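Local coordinates for protein sugar kinase MJ0406 (Methanococcus jannaschii, PDB 2C4E) that phosphorylates a wide range of nucleosides to their monophosphates, preferring inosine, guanosine and cytidine as acceptors and ATP as phosphate donor, at residues Phe143-Ala148 and Lys170-Glu175; Gln163-Tyr168 and Phe190-Asn195; Phe199-Tyr204 and Asp209-Thr214. One frame throughout, in Å; residues are numbered along the deposited sequence.

Contact 1. Residues Phe143-Ala148 and Lys170-Glu175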
loop_
_atom_site.group_PDB
_atom_site.type_symbol
_atom_site.label_atom_id
_atom_site.label_comp_id
_atom_site.label_asym_id
_atom_site.label_seq_id
_atom_site.Cartn_x
_atom_site.Cartn_y
_atom_site.Cartn_z
ATOM N N PHE A 143 -9.288 -23.664 -6.679
ATOM C CA PHE A 143 -8.054 -24.436 -6.815
ATOM C C PHE A 143 -7.858 -25.268 -5.545
ATOM O O PHE A 143 -7.468 -26.431 -5.607
ATOM C CB PHE A 143 -6.872 -23.493 -7.054
ATOM C CG PHE A 143 -5.560 -24.194 -7.252
ATOM C CD1 PHE A 143 -5.185 -24.649 -8.500
ATOM C CD2 PHE A 143 -4.694 -24.393 -6.186
ATOM C CE1 PHE A 143 -3.962 -25.291 -8.699
ATOM C CE2 PHE A 143 -3.466 -25.034 -6.385
ATOM C CZ PHE A 143 -3.108 -25.484 -7.643
ATOM N N ASN A 144 -8.194 -24.691 -4.393
ATOM C CA ASN A 144 -8.040 -25.381 -3.117
ATOM C C ASN A 144 -8.933 -26.617 -3.049
ATOM O O ASN A 144 -8.486 -27.693 -2.622
ATOM C CB ASN A 144 -8.319 -24.447 -1.939
ATOM C CG ASN A 144 -7.184 -23.452 -1.694
ATOM O OD1 ASN A 144 -7.327 -22.463 -0.939
ATOM N ND2 ASN A 144 -6.075 -23.692 -2.324
ATOM N N LEU A 145 -10.165 -26.498 -3.534
ATOM C CA LEU A 145 -11.040 -27.672 -3.603
ATOM C C LEU A 145 -10.464 -28.719 -4.553
ATOM O O LEU A 145 -10.488 -29.921 -4.251
ATOM C CB LEU A 145 -12.457 -27.278 -4.030
ATOM C CG LEU A 145 -13.471 -28.414 -4.186
ATOM C CD1 LEU A 145 -13.620 -29.236 -2.896
ATOM C CD2 LEU A 145 -14.813 -27.863 -4.615
ATOM N N LYS A 146 -9.932 -28.302 -5.699
ATOM C CA LYS A 146 -9.294 -29.267 -6.593
ATOM C C LYS A 146 -8.187 -30.011 -5.868
ATOM O O LYS A 146 -8.052 -31.212 -6.023
ATOM C CB LYS A 146 -8.686 -28.607 -7.834
ATOM C CG LYS A 146 -9.680 -28.017 -8.807
ATOM C CD LYS A 146 -8.928 -27.358 -9.954
ATOM C CE LYS A 146 -9.849 -26.957 -11.083
ATOM N NZ LYS A 146 -9.185 -26.007 -12.027
ATOM N N CYS A 147 -7.401 -29.289 -5.067
ATOM C CA CYS A 147 -6.304 -29.898 -4.317
ATOM C C CYS A 147 -6.824 -30.928 -3.327
ATOM O O CYS A 147 -6.290 -32.049 -3.274
ATOM C CB CYS A 147 -5.479 -28.848 -3.576
ATOM S SG CYS A 147 -4.484 -27.819 -4.671
ATOM N N ALA A 148 -7.874 -30.568 -2.590
ATOM C CA ALA A 148 -8.464 -31.459 -1.587
ATOM C C ALA A 148 -9.004 -32.703 -2.257
ATOM O O ALA A 148 -8.765 -33.796 -1.792
ATOM C CB ALA A 148 -9.573 -30.767 -0.829
ATOM N N LYS A 170 -22.682 -22.945 1.254
ATOM C CA LYS A 170 -22.996 -24.148 2.016
ATOM C C LYS A 170 -22.483 -25.400 1.280
ATOM O O LYS A 170 -21.862 -26.281 1.879
ATOM C CB LYS A 170 -24.506 -24.247 2.245
ATOM C CG LYS A 170 -24.919 -25.301 3.250
ATOM C CD LYS A 170 -26.433 -25.360 3.398
ATOM C CE LYS A 170 -26.854 -26.550 4.249
ATOM N NZ LYS A 170 -28.324 -26.567 4.499
ATOM N N GLU A 171 -22.714 -25.448 -0.027
ATOM C CA GLU A 171 -22.435 -26.648 -0.835
ATOM C C GLU A 171 -20.941 -26.900 -1.043
ATOM O O GLU A 171 -20.451 -28.037 -0.939
ATOM C CB GLU A 171 -23.155 -26.524 -2.189
ATOM C CG GLU A 171 -24.680 -26.603 -2.103
ATOM C CD GLU A 171 -25.361 -25.293 -1.708
ATOM O OE1 GLU A 171 -24.814 -24.202 -1.979
ATOM O OE2 GLU A 171 -26.466 -25.356 -1.125
ATOM N N MET A 172 -20.216 -25.831 -1.337
ATOM C CA MET A 172 -18.794 -25.914 -1.557
ATOM C C MET A 172 -18.023 -26.199 -0.269
ATOM O O MET A 172 -17.009 -26.895 -0.275
ATOM C CB MET A 172 -18.295 -24.606 -2.135
ATOM C CG MET A 172 -16.875 -24.704 -2.618
ATOM S SD MET A 172 -16.299 -23.136 -3.209
ATOM C CE MET A 172 -14.676 -23.606 -3.847
ATOM N N LEU A 173 -18.473 -25.619 0.830
ATOM C CA LEU A 173 -17.837 -25.875 2.119
ATOM C C LEU A 173 -18.028 -27.319 2.540
ATOM O O LEU A 173 -17.101 -27.944 3.057
ATOM C CB LEU A 173 -18.391 -24.934 3.200
ATOM C CG LEU A 173 -17.661 -24.964 4.541
ATOM C CD1 LEU A 173 -16.178 -24.637 4.350
ATOM C CD2 LEU A 173 -18.331 -23.991 5.528
ATOM N N LEU A 174 -19.220 -27.851 2.306
ATOM C CA LEU A 174 -19.511 -29.232 2.631
ATOM C C LEU A 174 -18.597 -30.109 1.787
ATOM O O LEU A 174 -17.985 -31.031 2.296
ATOM C CB LEU A 174 -20.979 -29.556 2.356
ATOM C CG LEU A 174 -21.452 -30.965 2.689
ATOM C CD1 LEU A 174 -21.249 -31.275 4.168
ATOM C CD2 LEU A 174 -22.936 -31.111 2.299
ATOM N N GLU A 175 -18.446 -29.764 0.516
ATOM C CA GLU A 175 -17.608 -30.574 -0.388
ATOM C C GLU A 175 -16.138 -30.622 0.023
ATOM O O GLU A 175 -15.548 -31.687 0.037
ATOM C CB GLU A 175 -17.740 -30.089 -1.833
ATOM C CG GLU A 175 -17.063 -30.996 -2.846
ATOM C CD GLU A 175 -17.751 -32.341 -3.050
ATOM O OE1 GLU A 175 -18.809 -32.611 -2.425
ATOM O OE2 GLU A 175 -17.228 -33.130 -3.863
#
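Segments 143-148 and 170-175, on helices 141-151 and 170-178, have their closest CA atoms at Leu145 and Glu175, 7.9 Å apart. Both backbones are regular helix here. Within the first segment Cys147 N bonds to Phe143 O; within the second Glu175 N bonds to Glu171 O. No hydrogen bond crosses between the two segments. These are two consecutive helices of the alpha/beta core of the ribokinase fold. In chain order they alternate with the neighbouring parallel strands 131-136, 156-159 and 182-186, as in successive beta-alpha-beta units. Asn144, Cys147 and Ala148 rest on Ile136 of strand 131-136, so the first helix lies against the sheet.

Leu145 carries the contact for its helix. Its CB points at the other segment, and its two methyls part to meet residues one turn apart. CD2 lies 4.3 Å from Met172 CG. CD1 goes to the other neighbour, 3.9 Å from Glu175 CG. Met172 starts off to the side of Leu145 but has an extended chain, with chi1 at -170°. That carries its end across, and Met172 CE comes to 4.3 Å from Leu145 CB.

Glu175 crosses Leu145 at about a right angle. Its chain bends at chi2 (70°), and its aliphatic part is what touches the leucine. The carboxylate has a different partner: OE2 forms a salt bridge with Lys149 of helix 141-151 and a weak hydrogen bond with His179. The lysine would probably help keep the carboxylate ionised. The two helices are thus joined by an apolar contact at Leu145 and by a charged pair further along. The packing is modest, burying 150 Å² in all. Leu145 CD1 also reaches the backbone, lying 4.1 Å from Glu175 C.

Contact 2. Residues Gln163-Tyr168 and Phe190-Asn195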
loop_
_atom_site.group_PDB
_atom_site.type_symbol
_atom_site.label_atom_id
_atom_site.label_comp_id
_atom_site.label_asym_id
_atom_site.label_seq_id
_atom_site.Cartn_x
_atom_site.Cartn_y
_atom_site.Cartn_z
ATOM N N GLN A 163 -9.733 -16.703 6.456
ATOM C CA GLN A 163 -10.444 -15.499 6.005
ATOM C C GLN A 163 -11.146 -15.686 4.656
ATOM O O GLN A 163 -11.927 -14.818 4.244
ATOM C CB GLN A 163 -9.486 -14.302 5.938
ATOM C CG GLN A 163 -8.900 -13.889 7.291
ATOM C CD GLN A 163 -9.877 -13.124 8.174
ATOM O OE1 GLN A 163 -11.053 -12.971 7.837
ATOM N NE2 GLN A 163 -9.389 -12.642 9.310
ATOM N N ASP A 164 -10.866 -16.795 3.966
ATOM C CA ASP A 164 -11.596 -17.165 2.758
ATOM C C ASP A 164 -12.995 -17.694 3.067
ATOM O O ASP A 164 -13.772 -17.876 2.148
ATOM C CB ASP A 164 -10.872 -18.289 1.989
ATOM C CG ASP A 164 -9.607 -17.830 1.284
ATOM O OD1 ASP A 164 -9.259 -16.629 1.332
ATOM O OD2 ASP A 164 -8.906 -18.642 0.640
ATOM N N LEU A 165 -13.312 -17.975 4.336
ATOM C CA LEU A 165 -14.565 -18.671 4.678
ATOM C C LEU A 165 -15.842 -18.103 4.028
ATOM O O LEU A 165 -16.659 -18.877 3.528
ATOM C CB LEU A 165 -14.747 -18.807 6.206
ATOM C CG LEU A 165 -16.010 -19.577 6.633
ATOM C CD1 LEU A 165 -15.926 -21.042 6.210
ATOM C CD2 LEU A 165 -16.264 -19.465 8.142
ATOM N N PRO A 166 -16.031 -16.779 4.032
ATOM C CA PRO A 166 -17.200 -16.172 3.373
ATOM C C PRO A 166 -17.419 -16.534 1.892
ATOM O O PRO A 166 -18.559 -16.464 1.423
ATOM C CB PRO A 166 -16.943 -14.665 3.532
ATOM C CG PRO A 166 -16.083 -14.559 4.756
ATOM C CD PRO A 166 -15.185 -15.759 4.683
ATOM N N GLN A 167 -16.357 -16.896 1.175
ATOM C CA GLN A 167 -16.437 -17.255 -0.249
ATOM C C GLN A 167 -17.010 -18.638 -0.533
ATOM O O GLN A 167 -17.320 -18.960 -1.681
ATOM C CB GLN A 167 -15.050 -17.170 -0.891
ATOM C CG GLN A 167 -14.475 -15.764 -0.897
ATOM C CD GLN A 167 -13.077 -15.719 -1.462
ATOM O OE1 GLN A 167 -12.829 -16.226 -2.557
ATOM N NE2 GLN A 167 -12.160 -15.118 -0.721
ATOM N N TYR A 168 -17.121 -19.463 0.500
ATOM C CA TYR A 168 -17.657 -20.805 0.356
ATOM C C TYR A 168 -19.155 -20.812 0.618
ATOM O O TYR A 168 -19.600 -20.410 1.695
ATOM C CB TYR A 168 -16.982 -21.753 1.353
ATOM C CG TYR A 168 -15.525 -22.055 1.057
ATOM C CD1 TYR A 168 -14.524 -21.149 1.389
ATOM C CD2 TYR A 168 -15.150 -23.248 0.445
ATOM C CE1 TYR A 168 -13.194 -21.416 1.121
ATOM C CE2 TYR A 168 -13.805 -23.533 0.171
ATOM C CZ TYR A 168 -12.834 -22.615 0.513
ATOM O OH TYR A 168 -11.516 -22.878 0.244
ATOM N N PHE A 190 -15.595 -21.097 13.092
ATOM C CA PHE A 190 -16.273 -22.351 13.401
ATOM C C PHE A 190 -17.788 -22.083 13.647
ATOM O O PHE A 190 -18.649 -22.815 13.136
ATOM C CB PHE A 190 -15.637 -22.996 14.634
ATOM C CG PHE A 190 -16.382 -24.206 15.134
ATOM C CD1 PHE A 190 -16.355 -25.381 14.403
ATOM C CD2 PHE A 190 -17.110 -24.160 16.318
ATOM C CE1 PHE A 190 -17.039 -26.508 14.854
ATOM C CE2 PHE A 190 -17.804 -25.278 16.766
ATOM C CZ PHE A 190 -17.753 -26.458 16.024
ATOM N N GLU A 191 -18.106 -21.033 14.399
ATOM C CA GLU A 191 -19.501 -20.738 14.690
ATOM C C GLU A 191 -20.182 -20.389 13.363
ATOM O O GLU A 191 -21.317 -20.785 13.129
ATOM C CB GLU A 191 -19.667 -19.657 15.807
ATOM C CG GLU A 191 -19.176 -20.162 17.185
ATOM C CD GLU A 191 -19.293 -19.164 18.364
ATOM O OE1 GLU A 191 -19.571 -17.958 18.175
ATOM O OE2 GLU A 191 -19.097 -19.593 19.534
ATOM N N ARG A 192 -19.478 -19.681 12.478
ATOM C CA ARG A 192 -20.093 -19.215 11.233
ATOM C C ARG A 192 -20.334 -20.384 10.295
ATOM O O ARG A 192 -21.396 -20.487 9.673
ATOM C CB ARG A 192 -19.215 -18.161 10.557
ATOM C CG ARG A 192 -19.550 -17.879 9.090
ATOM C CD ARG A 192 -19.356 -16.426 8.678
ATOM N NE ARG A 192 -19.772 -16.193 7.296
ATOM C CZ ARG A 192 -19.734 -15.016 6.679
ATOM N NH1 ARG A 192 -19.300 -13.929 7.309
ATOM N NH2 ARG A 192 -20.135 -14.922 5.417
ATOM N N ALA A 193 -19.332 -21.254 10.213
ATOM C CA ALA A 193 -19.387 -22.449 9.386
ATOM C C ALA A 193 -20.491 -23.371 9.886
ATOM O O ALA A 193 -21.229 -23.933 9.081
ATOM C CB ALA A 193 -18.056 -23.181 9.387
ATOM N N SER A 194 -20.616 -23.493 11.207
ATOM C CA SER A 194 -21.582 -24.415 11.809
ATOM C C SER A 194 -23.002 -23.933 11.583
ATOM O O SER A 194 -23.905 -24.727 11.309
ATOM C CB SER A 194 -21.300 -24.600 13.299
ATOM O OG SER A 194 -19.996 -25.126 13.515
ATOM N N ASN A 195 -23.205 -22.620 11.691
ATOM C CA ASN A 195 -24.502 -22.015 11.397
ATOM C C ASN A 195 -24.849 -22.196 9.916
ATOM O O ASN A 195 -25.972 -22.557 9.571
ATOM C CB ASN A 195 -24.494 -20.525 11.805
ATOM C CG ASN A 195 -25.857 -19.855 11.657
ATOM O OD1 ASN A 195 -26.003 -18.886 10.907
ATOM N ND2 ASN A 195 -26.847 -20.338 12.397
#
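Pro166 lies over one face of the Arg192 guanidinium. Its CG sits 3.9 Å above the guanidinium plane, displaced from its centre. Two other flat groups meet atoms of their own segment. The Phe190 ring has Ser194 OG above the centre of one face. Asp164 O lies at the edge of the Tyr168 ring, level with it.

The proline and the arginine cross at about a right angle. Pro166 CB is 3.7 Å from Arg192 NH2, so this is contact with a planar cation and not a polar bond. The aliphatic part of the arginine is used as well. The Leu165 and Arg192 chains run alongside one another, pointing opposite ways, and Leu165 CD2 comes to 3.8 Å from Arg192 CG. With CG anti to the backbone N (chi1 164°), Arg192 reaches toward the loop; its CG meets Leu165 and its guanidinium ends beside Pro166. The same leucine methyl, CD2, is 4.3 Å from Ala193 CB. Leu165 and Ala193 are buried, while Pro166 and Arg192 form the exposed margin.

Ser194 OG donates to Phe190 O at 2.7 Å from above the carbonyl plane. Ser194 N reaches the same oxygen from the opposite face, so two donors grip it. Ser194 OG also hydrogen-bonds Tyr204 OH.

Gln163, at the start of the first segment, binds substrate and packs on Thr30 of the second subunit. The loop that carries it follows strand 156-159, and Leu165 and Pro166 pack this loop on helix 187-197 of the ribokinase-fold core.

Contact 3. Residues Phe199-Tyr204 and Asp209-Thr214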
loop_
_atom_site.group_PDB
_atom_site.type_symbol
_atom_site.label_atom_id
_atom_site.label_comp_id
_atom_site.label_asym_id
_atom_site.label_seq_id
_atom_site.Cartn_x
_atom_site.Cartn_y
_atom_site.Cartn_z
ATOM N N PHE A 199 -24.394 -27.666 11.208
ATOM C CA PHE A 199 -23.573 -28.732 11.780
ATOM C C PHE A 199 -23.349 -28.540 13.264
ATOM O O PHE A 199 -23.077 -27.433 13.726
ATOM C CB PHE A 199 -22.200 -28.749 11.108
ATOM C CG PHE A 199 -22.106 -29.637 9.894
ATOM C CD1 PHE A 199 -20.862 -30.078 9.462
ATOM C CD2 PHE A 199 -23.229 -30.005 9.163
ATOM C CE1 PHE A 199 -20.740 -30.869 8.340
ATOM C CE2 PHE A 199 -23.092 -30.821 8.033
ATOM C CZ PHE A 199 -21.852 -31.249 7.641
ATOM N N GLU A 200 -23.449 -29.640 13.999
ATOM C CA GLU A 200 -22.881 -29.759 15.328
ATOM C C GLU A 200 -21.554 -30.513 15.165
ATOM O O GLU A 200 -21.208 -30.966 14.064
ATOM C CB GLU A 200 -23.831 -30.526 16.256
ATOM C CG GLU A 200 -25.147 -29.813 16.540
ATOM C CD GLU A 200 -26.192 -30.736 17.153
ATOM O OE1 GLU A 200 -26.668 -31.651 16.442
ATOM O OE2 GLU A 200 -26.538 -30.560 18.343
ATOM N N ILE A 201 -20.809 -30.625 16.258
ATOM C CA ILE A 201 -19.497 -31.255 16.237
ATOM C C ILE A 201 -19.558 -32.650 15.619
ATOM O O ILE A 201 -18.706 -33.007 14.808
ATOM C CB ILE A 201 -18.896 -31.266 17.668
ATOM C CG1 ILE A 201 -18.370 -29.857 17.991
ATOM C CG2 ILE A 201 -17.752 -32.290 17.789
ATOM C CD1 ILE A 201 -18.348 -29.510 19.450
ATOM N N ASP A 202 -20.576 -33.424 15.974
ATOM C CA ASP A 202 -20.672 -34.808 15.512
ATOM C C ASP A 202 -20.857 -34.883 13.995
ATOM O O ASP A 202 -20.402 -35.846 13.362
ATOM C CB ASP A 202 -21.802 -35.554 16.234
ATOM C CG ASP A 202 -21.422 -35.973 17.647
ATOM O OD1 ASP A 202 -22.250 -36.617 18.313
ATOM O OD2 ASP A 202 -20.328 -35.708 18.184
ATOM N N ASP A 203 -21.525 -33.881 13.417
ATOM C CA ASP A 203 -21.628 -33.789 11.956
ATOM C C ASP A 203 -20.283 -33.587 11.269
ATOM O O ASP A 203 -20.047 -34.168 10.221
ATOM C CB ASP A 203 -22.587 -32.686 11.531
ATOM C CG ASP A 203 -23.977 -32.892 12.083
ATOM O OD1 ASP A 203 -24.668 -33.834 11.633
ATOM O OD2 ASP A 203 -24.461 -32.178 12.983
ATOM N N TYR A 204 -19.421 -32.736 11.822
ATOM C CA TYR A 204 -18.060 -32.630 11.300
ATOM C C TYR A 204 -17.354 -33.955 11.392
ATOM O O TYR A 204 -16.637 -34.346 10.463
ATOM C CB TYR A 204 -17.239 -31.611 12.068
ATOM C CG TYR A 204 -17.657 -30.198 11.827
ATOM C CD1 TYR A 204 -18.504 -29.548 12.719
ATOM C CD2 TYR A 204 -17.197 -29.492 10.728
ATOM C CE1 TYR A 204 -18.892 -28.240 12.514
ATOM C CE2 TYR A 204 -17.567 -28.182 10.514
ATOM C CZ TYR A 204 -18.422 -27.556 11.412
ATOM O OH TYR A 204 -18.790 -26.241 11.218
ATOM N N ASP A 209 -11.383 -36.488 10.320
ATOM C CA ASP A 209 -10.775 -37.257 11.395
ATOM C C ASP A 209 -10.534 -36.445 12.653
ATOM O O ASP A 209 -10.588 -36.985 13.753
ATOM C CB ASP A 209 -9.439 -37.846 10.938
ATOM C CG ASP A 209 -9.576 -38.801 9.801
ATOM O OD1 ASP A 209 -10.458 -39.690 9.822
ATOM O OD2 ASP A 209 -8.766 -38.794 8.857
ATOM N N ALA A 210 -10.232 -35.161 12.484
ATOM C CA ALA A 210 -9.986 -34.265 13.600
ATOM C C ALA A 210 -10.438 -32.876 13.233
ATOM O O ALA A 210 -10.128 -32.368 12.145
ATOM C CB ALA A 210 -8.522 -34.243 13.987
ATOM N N LEU A 211 -11.202 -32.278 14.146
ATOM C CA LEU A 211 -11.619 -30.906 14.051
ATOM C C LEU A 211 -10.887 -30.169 15.160
ATOM O O LEU A 211 -11.005 -30.535 16.322
ATOM C CB LEU A 211 -13.133 -30.813 14.304
ATOM C CG LEU A 211 -13.687 -29.439 14.659
ATOM C CD1 LEU A 211 -13.492 -28.498 13.489
ATOM C CD2 LEU A 211 -15.165 -29.550 15.048
ATOM N N ILE A 212 -10.138 -29.143 14.796
ATOM C CA ILE A 212 -9.328 -28.393 15.722
ATOM C C ILE A 212 -9.837 -26.963 15.720
ATOM O O ILE A 212 -9.763 -26.250 14.711
ATOM C CB ILE A 212 -7.846 -28.428 15.328
ATOM C CG1 ILE A 212 -7.349 -29.886 15.213
ATOM C CG2 ILE A 212 -7.045 -27.626 16.362
ATOM C CD1 ILE A 212 -7.358 -30.441 13.793
ATOM N N VAL A 213 -10.410 -26.569 16.841
ATOM C CA VAL A 213 -10.925 -25.227 17.009
ATOM C C VAL A 213 -9.960 -24.450 17.887
ATOM O O VAL A 213 -9.746 -24.784 19.053
ATOM C CB VAL A 213 -12.341 -25.228 17.625
ATOM C CG1 VAL A 213 -12.838 -23.804 17.821
ATOM C CG2 VAL A 213 -13.307 -26.038 16.761
ATOM N N THR A 214 -9.371 -23.422 17.308
ATOM C CA THR A 214 -8.413 -22.600 18.006
ATOM C C THR A 214 -9.096 -21.353 18.538
ATOM O O THR A 214 -9.944 -20.751 17.870
ATOM C CB THR A 214 -7.251 -22.253 17.054
ATOM O OG1 THR A 214 -7.786 -21.736 15.826
ATOM C CG2 THR A 214 -6.532 -23.498 16.617
#
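Leu211 is the residue of strand 210-214 that meets Ile201 and Tyr204 of the neighbouring short helix. Asp209 precedes the strand, and Ala210 points away from that helix. Leu211 then points toward it. Its CG is anti to the backbone N (chi1 162°), which sends CD2 to the helix. Leu211 CD2 lies 4.1 Å from Tyr204 CD1, approaching the ring obliquely. The same methyl is 4.4 Å from Ile201 CG1. Phe199 CD1 stands over the centre of one face of the Tyr204 ring, 3.7 Å above its plane. The helix start is also fixed: Glu200 is the N-cap, and its N donates to Asp203 OD2 (2.9 Å, 165°), the N3-to-N-cap half of a capping box.

Next along the strand, Ile212 packs on Tyr249 and Phe253 of helix 245-258. Val213 touches Phe190. Thr214 ends the strand and belongs to the ATP site; its OG1 hydrogen-bonds Asn186 OD1 and Arg250 NH2.

The helix and strand are held to each other by apolar packing alone, with no hydrogen bond between the two segments. The contact thus depends on how Leu211 CD2 fits against Tyr204 and Ile201, not on any directional bond.

The three contacts lie in the alpha/beta core built on the eight-stranded sheet. The centre of contact 2 is about 13 Å from that of contact 1 and from that of contact 3; contacts 1 and 3 are about 17 Å apart. The segments of contacts 1 and 2 alternate along the chain, and contact 3 follows both. Leu173 of helix 170-178 joins the first two: its CD2 is 3.9 Å from Leu165 CD1 and also packs on Ala193. Phe190 links contact 2 to contact 3, its CE1 lying 3.6 Å from Leu211 CD2. Packing thus runs from the loop with substrate-binding Gln163, through helices 170-178 and 187-197, to the strand ending in ATP-site Thr214.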